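Local coordinates for protein putative leucoanthocyanidin reductase 1 (Vitis vinifera, PDB 3I52) that probably reduces leucoanthocyanidins to flavan-3-ols with NADPH as the hydride donor, a step in plant flavonoid synthesis, at residues Val13-Ala18 and Arg35-Leu40; Asp85-Thr90 and Lys113-Ser118; Leu68-Glu73 and Ile96-Ala101. All coordinates share one frame; numbering follows the deposited sequence.

How the interactions relate
Following the chain from its N terminus, interaction 1 comes first: 35-40 returns beside 13-18 after one helix, 21-32, closing a loop before the other two open. Interactions 2 and 3 cross. Segment 68-73 opens interaction 3, 85-90 then opens interaction 2, 96-101 closes interaction 3, and 113-118 closes interaction 2. Interactions 1 and 2 belong to one parallel sheet, where strand 13-16 lies next to strand 86-89. Interaction 3 lies past the C-terminal ends of these strands, joining the turn before helix 72-81 to 96-101, which runs into helix 99-109; its Ile69 packs on Ala16 and Leu40 of interaction 1. All three contacts touch the bound NADP.

Interaction 1 (Val13-Ala18 and Arg35-Leu40); sequences VLIAGA and RPTYIL. With NAP (NADP nicotinamide-adenine-dinucleotide phosphate), chain B.
With chi1 at -165°, Leu40 throws its CG opposite the backbone N, so that CD2 lies 4.1 Å from Ala16 CB and also meets C2A of the adenine. Leu14 takes a similar turn (chi1 174°), and its side chain crosses that of Tyr38 at about a right angle, with CD1 4.1 Å from Tyr38 CB. The backbones are bonded as a parallel pair: Val13 N gives to Pro36 O at 2.7 Å, and Tyr38 N to Val13 O, also at 2.7 Å. Ile15 N continues the series to Tyr38 O. The last bond, Leu40 N to Ile15 O, is longer at 3.2 Å. These strands and helix 21-32 form the first beta-alpha-beta unit of the NADP-binding Rossmann fold. Val13, Ile15, Thr37 and Ile39 share the face covered by helix 21-32, on which Ile15 meets Val26 and Thr37 meets Leu31. Beyond the strand, Ala18 CB rests 4.0 Å from Ile39 CB. Gly17 opens the glycine-rich Gly-X-X-Gly-X-X-Gly turn; without a side chain, its CA comes within 3.3 Å of NADP O4B. Where strand 13-16 gives way to this turn, a water accepts from Ala18 N (2.7 Å) and lies within reach of Ile15 O and Leu40 O.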
loop_
_atom_site.group_PDB
_atom_site.type_symbol
_atom_site.label_atom_id
_atom_site.label_comp_id
_atom_site.label_asym_id
_atom_site.label_seq_id
_atom_site.Cartn_x
_atom_site.Cartn_y
_atom_site.Cartn_z
ATOM N N VAL A 13 3.356 12.597 -14.449
ATOM C CA VAL A 13 2.947 12.068 -13.135
ATOM C C VAL A 13 3.534 12.927 -12.023
ATOM O O VAL A 13 4.729 13.221 -12.048
ATOM C CB VAL A 13 3.451 10.617 -12.921
ATOM C CG1 VAL A 13 2.894 10.050 -11.627
ATOM C CG2 VAL A 13 3.084 9.741 -14.102
ATOM N N LEU A 14 2.682 13.320 -11.075
ATOM C CA LEU A 14 3.100 13.955 -9.813
ATOM C C LEU A 14 2.858 12.960 -8.676
ATOM O O LEU A 14 1.745 12.478 -8.497
ATOM C CB LEU A 14 2.314 15.251 -9.546
ATOM C CG LEU A 14 2.489 16.000 -8.198
ATOM C CD1 LEU A 14 3.803 16.750 -8.147
ATOM C CD2 LEU A 14 1.320 16.967 -7.896
ATOM N N ILE A 15 3.910 12.682 -7.912
ATOM C CA ILE A 15 3.872 11.788 -6.763
ATOM C C ILE A 15 4.149 12.540 -5.463
ATOM O O ILE A 15 5.226 13.070 -5.300
ATOM C CB ILE A 15 4.946 10.677 -6.915
ATOM C CG1 ILE A 15 4.659 9.881 -8.198
ATOM C CG2 ILE A 15 4.981 9.767 -5.642
ATOM C CD1 ILE A 15 5.532 8.701 -8.421
ATOM N N ALA A 16 3.164 12.588 -4.562
ATOM C CA ALA A 16 3.345 13.100 -3.189
ATOM C C ALA A 16 3.712 11.939 -2.289
ATOM O O ALA A 16 3.085 10.883 -2.364
ATOM C CB ALA A 16 2.079 13.744 -2.678
ATOM N N GLY A 17 4.747 12.128 -1.478
ATOM C CA GLY A 17 5.228 11.103 -0.544
ATOM C C GLY A 17 6.338 10.201 -1.082
ATOM O O GLY A 17 6.512 9.074 -0.596
ATOM N N ALA A 18 7.104 10.690 -2.058
ATOM C CA ALA A 18 8.090 9.853 -2.752
ATOM C C ALA A 18 9.280 9.384 -1.880
ATOM O O ALA A 18 9.982 8.435 -2.247
ATOM C CB ALA A 18 8.602 10.563 -4.007
ATOM N N ARG A 35 8.154 7.372 -17.579
ATOM C CA ARG A 35 7.068 8.353 -17.490
ATOM C C ARG A 35 7.657 9.666 -16.953
ATOM O O ARG A 35 8.436 9.631 -16.000
ATOM C CB ARG A 35 5.951 7.883 -16.532
ATOM C CG ARG A 35 5.121 6.693 -17.000
ATOM C CD ARG A 35 4.052 6.378 -15.960
ATOM N NE ARG A 35 3.285 5.173 -16.285
ATOM C CZ ARG A 35 2.236 5.135 -17.106
ATOM N NH1 ARG A 35 1.775 6.242 -17.686
ATOM N NH2 ARG A 35 1.639 3.976 -17.335
ATOM N N PRO A 36 7.265 10.828 -17.526
ATOM C CA PRO A 36 7.685 12.091 -16.898
ATOM C C PRO A 36 7.168 12.188 -15.464
ATOM O O PRO A 36 5.949 12.166 -15.257
ATOM C CB PRO A 36 7.045 13.164 -17.785
ATOM C CG PRO A 36 6.741 12.476 -19.082
ATOM C CD PRO A 36 6.452 11.057 -18.735
ATOM N N THR A 37 8.087 12.289 -14.499
ATOM C CA THR A 37 7.764 12.129 -13.083
ATOM C C THR A 37 8.247 13.312 -12.248
ATOM O O THR A 37 9.460 13.574 -12.131
ATOM C CB THR A 37 8.387 10.844 -12.508
ATOM O OG1 THR A 37 8.066 9.723 -13.335
ATOM C CG2 THR A 37 7.876 10.568 -11.134
ATOM N N TYR A 38 7.282 14.014 -11.656
ATOM C CA TYR A 38 7.554 15.157 -10.794
ATOM C C TYR A 38 7.368 14.678 -9.369
ATOM O O TYR A 38 6.420 13.939 -9.087
ATOM C CB TYR A 38 6.592 16.301 -11.114
ATOM C CG TYR A 38 6.760 16.860 -12.518
ATOM C CD1 TYR A 38 7.320 18.122 -12.728
ATOM C CD2 TYR A 38 6.375 16.120 -13.637
ATOM C CE1 TYR A 38 7.478 18.629 -14.010
ATOM C CE2 TYR A 38 6.533 16.614 -14.919
ATOM C CZ TYR A 38 7.075 17.868 -15.104
ATOM O OH TYR A 38 7.237 18.360 -16.386
ATOM N N ILE A 39 8.278 15.040 -8.470
ATOM C CA ILE A 39 8.136 14.570 -7.098
ATOM C C ILE A 39 8.118 15.703 -6.085
ATOM O O ILE A 39 9.047 16.516 -5.994
ATOM C CB ILE A 39 9.132 13.428 -6.719
ATOM C CG1 ILE A 39 10.574 13.853 -6.800
ATOM C CG2 ILE A 39 8.916 12.213 -7.631
ATOM C CD1 ILE A 39 11.526 12.674 -6.670
ATOM N N LEU A 40 7.022 15.735 -5.336
ATOM C CA LEU A 40 6.737 16.800 -4.391
ATOM C C LEU A 40 7.647 16.720 -3.171
ATOM O O LEU A 40 7.790 15.656 -2.562
ATOM C CB LEU A 40 5.274 16.698 -3.946
ATOM C CG LEU A 40 4.711 17.930 -3.242
ATOM C CD1 LEU A 40 4.557 19.083 -4.246
ATOM C CD2 LEU A 40 3.390 17.576 -2.574
HETATM P PA NAP B . 5.499 7.176 5.134
HETATM O O1A NAP B . 5.184 7.764 6.454
HETATM O O2A NAP B . 6.517 6.083 5.050
HETATM O O5B NAP B . 5.734 8.311 4.044
HETATM C C5B NAP B . 4.755 9.299 3.905
HETATM C C4B NAP B . 5.300 10.260 2.876
HETATM O O4B NAP B . 4.360 11.298 2.660
HETATM C C3B NAP B . 6.590 10.908 3.371
HETATM O O3B NAP B . 7.538 10.941 2.334
HETATM C C2B NAP B . 6.140 12.296 3.753
HETATM O O2B NAP B . 7.195 13.192 3.586
HETATM C C1B NAP B . 4.960 12.567 2.820
HETATM N N9A NAP B . 3.936 13.515 3.301
HETATM C C8A NAP B . 3.170 13.409 4.434
HETATM N N7A NAP B . 2.444 14.556 4.592
HETATM C C5A NAP B . 2.685 15.345 3.516
HETATM C C6A NAP B . 2.077 16.512 3.058
HETATM N N6A NAP B . 1.043 17.043 3.728
HETATM N N1A NAP B . 2.663 17.179 1.996
HETATM C C2A NAP B . 3.490 16.486 1.137
HETATM N N3A NAP B . 4.002 15.252 1.520
HETATM C C4A NAP B . 3.647 14.721 2.718
HETATM O O3 NAP B . 4.081 6.556 4.646
HETATM P PN NAP B . 3.807 5.035 4.229
HETATM O O1N NAP B . 3.944 4.170 5.438
HETATM O O2N NAP B . 4.663 4.737 3.060
HETATM O O5D NAP B . 2.215 5.048 3.867
HETATM C C5D NAP B . 1.688 5.170 2.550
HETATM C C4D NAP B . 0.343 4.443 2.431
HETATM O O4D NAP B . 0.644 3.057 2.366
HETATM C C3D NAP B . -0.572 4.653 3.633
HETATM O O3D NAP B . -1.888 4.969 3.281
HETATM C C2D NAP B . -0.548 3.331 4.366
HETATM O O2D NAP B . -1.785 3.051 5.024
HETATM C C1D NAP B . -0.099 2.314 3.313
HETATM N N1N NAP B . 0.799 1.217 3.760
HETATM C C2N NAP B . 0.498 -0.110 3.509
HETATM C C3N NAP B . 1.415 -1.135 3.826
HETATM C C7N NAP B . 1.113 -2.583 3.519
HETATM O O7N NAP B . 1.988 -3.596 3.932
HETATM N N7N NAP B . 0.010 -2.915 2.849
HETATM C C4N NAP B . 2.574 -0.812 4.559
HETATM C C5N NAP B . 2.955 0.531 4.677
HETATM C C6N NAP B . 1.995 1.527 4.409
HETATM P P2B NAP B . 7.872 13.942 4.854
HETATM O O1X NAP B . 8.827 12.881 5.348
HETATM O O2X NAP B . 8.526 15.193 4.345
HETATM O O3X NAP B . 6.845 14.342 5.901
HETATM O O HOH W 1 7.153 13.139 -3.073
HETATM O O HOH W 2 5.838 14.860 -0.428
#

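Interaction 2 (Asp85-Thr90 and Lys113-Ser118); sequences DIVVST and KRFLPS. With NAP (NADP nicotinamide-adenine-dinucleotide phosphate), chain B.
Backbone bonds of a parallel pair join Val87 to Arg114 and Leu116: Val87 N gives to Arg114 O at 2.9 Å, and Val87 O takes the N-H of Leu116, also at 2.9 Å. Ser89 N gives to Leu116 O at 2.8 Å. At the strand entrance Asp85 O accepts the N-H of Lys113 at 2.9 Å and, weakly, that of Arg114.

Charge adds a looser link here. Asp85 and Lys113 run side by side, and the lysine chain bends at chi2 (-60°) and chi4 to bring NZ 3.4 Å from Asp85 OD1, a long salt bridge whose hydrogen bond is weak; NZ also bonds Thr111 O.

Apolar packing centres on Phe115. Its ring presents an edge to 85-90, CD2 lying 4.0 Å from Val87 CB and CE2 reaching Ser89 CB, while Pro117 N sits over the middle of one face. Val103 and Met106 of helix 99-109 pack on Phe115, and Met106 also on Val87. On the opposite face of the sheet from Phe115, Val88 CG2 meets Leu116 CB.

Past the strands, Ser118 OG accepts a hydrogen bond from O3D of the nicotinamide ribose at 2.8 Å and also bonds Val91 O. Strands 86-89 and 114-116, joined through helix 99-109, make a beta-alpha-beta crossover whose strands meet the cofactor at their C-terminal ends, as in Rossmann domains.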
loop_
_atom_site.group_PDB
_atom_site.type_symbol
_atom_site.label_atom_id
_atom_site.label_comp_id
_atom_site.label_asym_id
_atom_site.label_seq_id
_atom_site.Cartn_x
_atom_site.Cartn_y
_atom_site.Cartn_z
ATOM N N ASP A 85 -0.902 15.349 -15.391
ATOM C CA ASP A 85 -1.975 14.485 -15.827
ATOM C C ASP A 85 -2.390 13.482 -14.753
ATOM O O ASP A 85 -3.572 13.229 -14.566
ATOM C CB ASP A 85 -1.557 13.788 -17.127
ATOM C CG ASP A 85 -1.493 14.765 -18.302
ATOM O OD1 ASP A 85 -2.585 15.209 -18.742
ATOM O OD2 ASP A 85 -0.362 15.112 -18.757
ATOM N N ILE A 86 -1.420 12.927 -14.032
ATOM C CA ILE A 86 -1.695 11.852 -13.088
ATOM C C ILE A 86 -1.132 12.243 -11.705
ATOM O O ILE A 86 0.007 12.734 -11.584
ATOM C CB ILE A 86 -1.096 10.527 -13.639
ATOM C CG1 ILE A 86 -1.785 10.128 -14.956
ATOM C CG2 ILE A 86 -1.178 9.384 -12.601
ATOM C CD1 ILE A 86 -0.848 9.452 -15.943
ATOM N N VAL A 87 -1.946 12.083 -10.671
ATOM C CA VAL A 87 -1.498 12.408 -9.333
ATOM C C VAL A 87 -1.620 11.125 -8.530
ATOM O O VAL A 87 -2.642 10.473 -8.572
ATOM C CB VAL A 87 -2.310 13.553 -8.667
ATOM C CG1 VAL A 87 -1.807 13.836 -7.242
ATOM C CG2 VAL A 87 -2.205 14.812 -9.470
ATOM N N VAL A 88 -0.528 10.765 -7.856
ATOM C CA VAL A 88 -0.445 9.605 -6.969
ATOM C C VAL A 88 -0.036 10.086 -5.586
ATOM O O VAL A 88 1.040 10.643 -5.432
ATOM C CB VAL A 88 0.627 8.599 -7.490
ATOM C CG1 VAL A 88 0.764 7.400 -6.561
ATOM C CG2 VAL A 88 0.262 8.141 -8.907
ATOM N N SER A 89 -0.897 9.877 -4.593
ATOM C CA SER A 89 -0.578 10.231 -3.225
ATOM C C SER A 89 -0.175 8.998 -2.380
ATOM O O SER A 89 -0.883 7.995 -2.352
ATOM C CB SER A 89 -1.748 10.994 -2.599
ATOM O OG SER A 89 -1.650 11.029 -1.193
ATOM N N THR A 90 0.986 9.087 -1.713
ATOM C CA THR A 90 1.465 8.037 -0.809
ATOM C C THR A 90 1.804 8.624 0.572
ATOM O O THR A 90 2.801 8.254 1.208
ATOM C CB THR A 90 2.698 7.280 -1.409
ATOM O OG1 THR A 90 3.769 8.191 -1.615
ATOM C CG2 THR A 90 2.367 6.589 -2.775
ATOM N N LYS A 113 -6.368 13.482 -15.241
ATOM C CA LYS A 113 -6.833 12.260 -15.894
ATOM C C LYS A 113 -6.926 11.074 -14.938
ATOM O O LYS A 113 -7.677 10.139 -15.200
ATOM C CB LYS A 113 -5.916 11.851 -17.060
ATOM C CG LYS A 113 -5.554 12.966 -18.074
ATOM C CD LYS A 113 -6.744 13.577 -18.775
ATOM C CE LYS A 113 -6.275 14.639 -19.798
ATOM N NZ LYS A 113 -5.927 15.958 -19.157
ATOM N N ARG A 114 -6.135 11.079 -13.863
ATOM C CA ARG A 114 -6.248 10.015 -12.862
ATOM C C ARG A 114 -5.639 10.441 -11.548
ATOM O O ARG A 114 -4.520 10.982 -11.524
ATOM C CB ARG A 114 -5.576 8.721 -13.337
ATOM C CG ARG A 114 -6.115 7.455 -12.656
ATOM C CD ARG A 114 -7.509 7.039 -13.191
ATOM N NE ARG A 114 -7.442 6.611 -14.587
ATOM C CZ ARG A 114 -7.217 5.359 -15.001
ATOM N NH1 ARG A 114 -7.056 4.370 -14.128
ATOM N NH2 ARG A 114 -7.179 5.082 -16.306
ATOM N N PHE A 115 -6.401 10.209 -10.475
ATOM C CA PHE A 115 -5.937 10.314 -9.099
ATOM C C PHE A 115 -5.886 8.945 -8.374
ATOM O O PHE A 115 -6.879 8.230 -8.293
ATOM C CB PHE A 115 -6.863 11.237 -8.301
ATOM C CG PHE A 115 -6.453 11.423 -6.856
ATOM C CD1 PHE A 115 -7.398 11.409 -5.853
ATOM C CD2 PHE A 115 -5.121 11.616 -6.507
ATOM C CE1 PHE A 115 -7.023 11.565 -4.493
ATOM C CE2 PHE A 115 -4.737 11.752 -5.165
ATOM C CZ PHE A 115 -5.680 11.741 -4.170
ATOM N N LEU A 116 -4.720 8.608 -7.840
ATOM C CA LEU A 116 -4.574 7.472 -6.941
ATOM C C LEU A 116 -4.327 8.022 -5.554
ATOM O O LEU A 116 -3.255 8.536 -5.284
ATOM C CB LEU A 116 -3.408 6.577 -7.370
ATOM C CG LEU A 116 -3.565 5.645 -8.585
ATOM C CD1 LEU A 116 -3.770 6.392 -9.915
ATOM C CD2 LEU A 116 -2.323 4.708 -8.686
ATOM N N PRO A 117 -5.334 7.964 -4.676
ATOM C CA PRO A 117 -5.137 8.397 -3.309
ATOM C C PRO A 117 -4.309 7.394 -2.490
ATOM O O PRO A 117 -4.109 6.252 -2.940
ATOM C CB PRO A 117 -6.572 8.497 -2.765
ATOM C CG PRO A 117 -7.346 7.618 -3.582
ATOM C CD PRO A 117 -6.698 7.460 -4.900
ATOM N N SER A 118 -3.855 7.819 -1.307
ATOM C CA SER A 118 -3.047 6.967 -0.436
ATOM C C SER A 118 -3.858 5.852 0.199
ATOM O O SER A 118 -4.424 5.976 1.291
ATOM C CB SER A 118 -2.321 7.777 0.622
ATOM O OG SER A 118 -1.422 6.951 1.310
HETATM P PA NAP B . 5.499 7.176 5.134
HETATM O O1A NAP B . 5.184 7.764 6.454
HETATM O O2A NAP B . 6.517 6.083 5.050
HETATM O O5B NAP B . 5.734 8.311 4.044
HETATM C C5B NAP B . 4.755 9.299 3.905
HETATM C C4B NAP B . 5.300 10.260 2.876
HETATM O O4B NAP B . 4.360 11.298 2.660
HETATM C C3B NAP B . 6.590 10.908 3.371
HETATM O O3B NAP B . 7.538 10.941 2.334
HETATM C C2B NAP B . 6.140 12.296 3.753
HETATM O O2B NAP B . 7.195 13.192 3.586
HETATM C C1B NAP B . 4.960 12.567 2.820
HETATM N N9A NAP B . 3.936 13.515 3.301
HETATM C C8A NAP B . 3.170 13.409 4.434
HETATM N N7A NAP B . 2.444 14.556 4.592
HETATM C C5A NAP B . 2.685 15.345 3.516
HETATM C C6A NAP B . 2.077 16.512 3.058
HETATM N N6A NAP B . 1.043 17.043 3.728
HETATM N N1A NAP B . 2.663 17.179 1.996
HETATM C C2A NAP B . 3.490 16.486 1.137
HETATM N N3A NAP B . 4.002 15.252 1.520
HETATM C C4A NAP B . 3.647 14.721 2.718
HETATM O O3 NAP B . 4.081 6.556 4.646
HETATM P PN NAP B . 3.807 5.035 4.229
HETATM O O1N NAP B . 3.944 4.170 5.438
HETATM O O2N NAP B . 4.663 4.737 3.060
HETATM O O5D NAP B . 2.215 5.048 3.867
HETATM C C5D NAP B . 1.688 5.170 2.550
HETATM C C4D NAP B . 0.343 4.443 2.431
HETATM O O4D NAP B . 0.644 3.057 2.366
HETATM C C3D NAP B . -0.572 4.653 3.633
HETATM O O3D NAP B . -1.888 4.969 3.281
HETATM C C2D NAP B . -0.548 3.331 4.366
HETATM O O2D NAP B . -1.785 3.051 5.024
HETATM C C1D NAP B . -0.099 2.314 3.313
HETATM N N1N NAP B . 0.799 1.217 3.760
HETATM C C2N NAP B . 0.498 -0.110 3.509
HETATM C C3N NAP B . 1.415 -1.135 3.826
HETATM C C7N NAP B . 1.113 -2.583 3.519
HETATM O O7N NAP B . 1.988 -3.596 3.932
HETATM N N7N NAP B . 0.010 -2.915 2.849
HETATM C C4N NAP B . 2.574 -0.812 4.559
HETATM C C5N NAP B . 2.955 0.531 4.677
HETATM C C6N NAP B . 1.995 1.527 4.409
HETATM P P2B NAP B . 7.872 13.942 4.854
HETATM O O1X NAP B . 8.827 12.881 5.348
HETATM O O2X NAP B . 8.526 15.193 4.345
HETATM O O3X NAP B . 6.845 14.342 5.901
#

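Interaction 3 (Leu68-Glu73 and Ile96-Ala101); sequences LINEQE and ILDQIA. With NAP (NADP nicotinamide-adenine-dinucleotide phosphate), chain B.
Asn70 and Asp98 stand side by side and point the same way, their amide and carboxylate planes turned 32° apart and their CB atoms 4.0 Å from each other. Asn70 places its CG between its backbone N and carbonyl carbon (chi1 50°), which sends OD1 to the adenine amino group. NADP N6A thus gives a bond to Asn70 OD1 at 3.2 Å and another to Asp98 OD2 at 3.0 Å, so one oxygen from each segment grips the same nitrogen.

Ile69 packs beside this pair. Its CG1 passes 3.9 Å from Asp98 CB, CG2 touches the adenine ring, and the side chain lies alongside that of Gln99, CD1 3.7 Å from its CG. This is the adenine pocket of the Rossmann fold, made where the loops after strands 63-66 and 86-89 come together: a type I turn from Leu68 to Glu71 on one side, the segment leading into helix 99-109 on the other.

Gln99 points its CB away from 68-73. Its NE2 donates to Ile96 O at 3.2 Å, while OE1 takes bonds from Ser89 OG and Ser118 N and so ties 96-101 to the sheet.

Farther along, Ala101 CB presses on the turn backbone, 3.3 Å from Asn70 O. Gln72 CG lies 3.7 Å from Ala101 O; beyond it the extended chain carries the amide to Glu76.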
loop_
_atom_site.group_PDB
_atom_site.type_symbol
_atom_site.label_atom_id
_atom_site.label_comp_id
_atom_site.label_asym_id
_atom_site.label_seq_id
_atom_site.Cartn_x
_atom_site.Cartn_y
_atom_site.Cartn_z
ATOM N N LEU A 68 3.273 21.467 -0.099
ATOM C CA LEU A 68 2.585 20.505 0.759
ATOM C C LEU A 68 1.168 20.308 0.204
ATOM O O LEU A 68 0.571 21.236 -0.347
ATOM C CB LEU A 68 2.601 20.974 2.230
ATOM C CG LEU A 68 4.014 21.095 2.853
ATOM C CD1 LEU A 68 4.026 21.811 4.222
ATOM C CD2 LEU A 68 4.660 19.702 2.965
ATOM N N ILE A 69 0.651 19.090 0.314
ATOM C CA ILE A 69 -0.623 18.722 -0.344
ATOM C C ILE A 69 -1.875 19.277 0.353
ATOM O O ILE A 69 -2.978 19.210 -0.210
ATOM C CB ILE A 69 -0.773 17.187 -0.540
ATOM C CG1 ILE A 69 -1.052 16.455 0.774
ATOM C CG2 ILE A 69 0.469 16.602 -1.222
ATOM C CD1 ILE A 69 -1.688 15.080 0.520
ATOM N N ASN A 70 -1.686 19.796 1.569
ATOM C CA ASN A 70 -2.742 20.448 2.362
ATOM C C ASN A 70 -2.930 21.948 2.047
ATOM O O ASN A 70 -3.834 22.578 2.597
ATOM C CB ASN A 70 -2.486 20.266 3.883
ATOM C CG ASN A 70 -1.078 20.632 4.282
ATOM O OD1 ASN A 70 -0.121 20.022 3.813
ATOM N ND2 ASN A 70 -0.939 21.629 5.141
ATOM N N GLU A 71 -2.090 22.496 1.163
ATOM C CA GLU A 71 -2.182 23.889 0.695
ATOM C C GLU A 71 -2.839 23.960 -0.689
ATOM O O GLU A 71 -2.185 23.754 -1.720
ATOM C CB GLU A 71 -0.785 24.473 0.610
ATOM C CG GLU A 71 -0.112 24.584 1.968
ATOM C CD GLU A 71 1.335 24.993 1.881
ATOM O OE1 GLU A 71 1.824 25.303 0.762
ATOM O OE2 GLU A 71 1.980 25.003 2.952
ATOM N N GLN A 72 -4.137 24.237 -0.713
ATOM C CA GLN A 72 -4.903 24.138 -1.951
ATOM C C GLN A 72 -4.347 25.014 -3.067
ATOM O O GLN A 72 -4.056 24.511 -4.146
ATOM C CB GLN A 72 -6.373 24.473 -1.725
ATOM C CG GLN A 72 -7.241 24.175 -2.942
ATOM C CD GLN A 72 -8.711 24.483 -2.718
ATOM O OE1 GLN A 72 -9.220 24.331 -1.598
ATOM N NE2 GLN A 72 -9.409 24.923 -3.793
ATOM N N GLU A 73 -4.212 26.308 -2.799
ATOM C CA GLU A 73 -3.826 27.285 -3.823
ATOM C C GLU A 73 -2.444 26.981 -4.396
ATOM O O GLU A 73 -2.186 27.252 -5.572
ATOM C CB GLU A 73 -3.842 28.717 -3.250
ATOM C CG GLU A 73 -3.662 29.837 -4.286
ATOM C CD GLU A 73 -3.314 31.210 -3.678
ATOM O OE1 GLU A 73 -3.974 31.631 -2.701
ATOM O OE2 GLU A 73 -2.386 31.882 -4.195
ATOM N N ILE A 96 -3.613 11.464 6.200
ATOM C CA ILE A 96 -4.635 11.038 5.235
ATOM C C ILE A 96 -5.521 12.244 4.904
ATOM O O ILE A 96 -5.726 12.562 3.718
ATOM C CB ILE A 96 -5.477 9.802 5.748
ATOM C CG1 ILE A 96 -4.562 8.582 5.976
ATOM C CG2 ILE A 96 -6.669 9.416 4.767
ATOM C CD1 ILE A 96 -3.815 8.078 4.684
ATOM N N LEU A 97 -6.005 12.940 5.928
ATOM C CA LEU A 97 -6.892 14.101 5.702
ATOM C C LEU A 97 -6.229 15.317 5.045
ATOM O O LEU A 97 -6.927 16.221 4.631
ATOM C CB LEU A 97 -7.630 14.497 6.983
ATOM C CG LEU A 97 -8.636 13.466 7.523
ATOM C CD1 LEU A 97 -9.546 14.131 8.567
ATOM C CD2 LEU A 97 -9.469 12.823 6.388
ATOM N N ASP A 98 -4.896 15.340 4.938
ATOM C CA ASP A 98 -4.186 16.392 4.191
ATOM C C ASP A 98 -4.514 16.300 2.705
ATOM O O ASP A 98 -4.270 17.250 1.948
ATOM C CB ASP A 98 -2.654 16.278 4.345
ATOM C CG ASP A 98 -2.120 16.666 5.762
ATOM O OD1 ASP A 98 -2.903 17.030 6.668
ATOM O OD2 ASP A 98 -0.874 16.614 5.953
ATOM N N GLN A 99 -5.036 15.146 2.278
ATOM C CA GLN A 99 -5.464 14.956 0.887
ATOM C C GLN A 99 -6.749 15.717 0.525
ATOM O O GLN A 99 -7.107 15.766 -0.637
ATOM C CB GLN A 99 -5.681 13.459 0.589
ATOM C CG GLN A 99 -4.403 12.620 0.714
ATOM C CD GLN A 99 -4.630 11.165 0.419
ATOM O OE1 GLN A 99 -4.151 10.656 -0.577
ATOM N NE2 GLN A 99 -5.398 10.496 1.258
ATOM N N ILE A 100 -7.460 16.267 1.505
ATOM C CA ILE A 100 -8.694 17.005 1.221
ATOM C C ILE A 100 -8.385 18.244 0.379
ATOM O O ILE A 100 -9.036 18.482 -0.632
ATOM C CB ILE A 100 -9.435 17.387 2.521
ATOM C CG1 ILE A 100 -10.001 16.136 3.187
ATOM C CG2 ILE A 100 -10.557 18.379 2.269
ATOM C CD1 ILE A 100 -10.561 16.442 4.609
ATOM N N ALA A 101 -7.378 19.011 0.782
ATOM C CA ALA A 101 -6.951 20.181 0.002
ATOM C C ALA A 101 -6.503 19.811 -1.423
ATOM O O ALA A 101 -6.746 20.572 -2.371
ATOM C CB ALA A 101 -5.858 20.875 0.702
HETATM P PA NAP B . 5.499 7.176 5.134
HETATM O O1A NAP B . 5.184 7.764 6.454
HETATM O O2A NAP B . 6.517 6.083 5.050
HETATM O O5B NAP B . 5.734 8.311 4.044
HETATM C C5B NAP B . 4.755 9.299 3.905
HETATM C C4B NAP B . 5.300 10.260 2.876
HETATM O O4B NAP B . 4.360 11.298 2.660
HETATM C C3B NAP B . 6.590 10.908 3.371
HETATM O O3B NAP B . 7.538 10.941 2.334
HETATM C C2B NAP B . 6.140 12.296 3.753
HETATM O O2B NAP B . 7.195 13.192 3.586
HETATM C C1B NAP B . 4.960 12.567 2.820
HETATM N N9A NAP B . 3.936 13.515 3.301
HETATM C C8A NAP B . 3.170 13.409 4.434
HETATM N N7A NAP B . 2.444 14.556 4.592
HETATM C C5A NAP B . 2.685 15.345 3.516
HETATM C C6A NAP B . 2.077 16.512 3.058
HETATM N N6A NAP B . 1.043 17.043 3.728
HETATM N N1A NAP B . 2.663 17.179 1.996
HETATM C C2A NAP B . 3.490 16.486 1.137
HETATM N N3A NAP B . 4.002 15.252 1.520
HETATM C C4A NAP B . 3.647 14.721 2.718
HETATM O O3 NAP B . 4.081 6.556 4.646
HETATM P PN NAP B . 3.807 5.035 4.229
HETATM O O1N NAP B . 3.944 4.170 5.438
HETATM O O2N NAP B . 4.663 4.737 3.060
HETATM O O5D NAP B . 2.215 5.048 3.867
HETATM C C5D NAP B . 1.688 5.170 2.550
HETATM C C4D NAP B . 0.343 4.443 2.431
HETATM O O4D NAP B . 0.644 3.057 2.366
HETATM C C3D NAP B . -0.572 4.653 3.633
HETATM O O3D NAP B . -1.888 4.969 3.281
HETATM C C2D NAP B . -0.548 3.331 4.366
HETATM O O2D NAP B . -1.785 3.051 5.024
HETATM C C1D NAP B . -0.099 2.314 3.313
HETATM N N1N NAP B . 0.799 1.217 3.760
HETATM C C2N NAP B . 0.498 -0.110 3.509
HETATM C C3N NAP B . 1.415 -1.135 3.826
HETATM C C7N NAP B . 1.113 -2.583 3.519
HETATM O O7N NAP B . 1.988 -3.596 3.932
HETATM N N7N NAP B . 0.010 -2.915 2.849
HETATM C C4N NAP B . 2.574 -0.812 4.559
HETATM C C5N NAP B . 2.955 0.531 4.677
HETATM C C6N NAP B . 1.995 1.527 4.409
HETATM P P2B NAP B . 7.872 13.942 4.854
HETATM O O1X NAP B . 8.827 12.881 5.348
HETATM O O2X NAP B . 8.526 15.193 4.345
HETATM O O3X NAP B . 6.845 14.342 5.901
#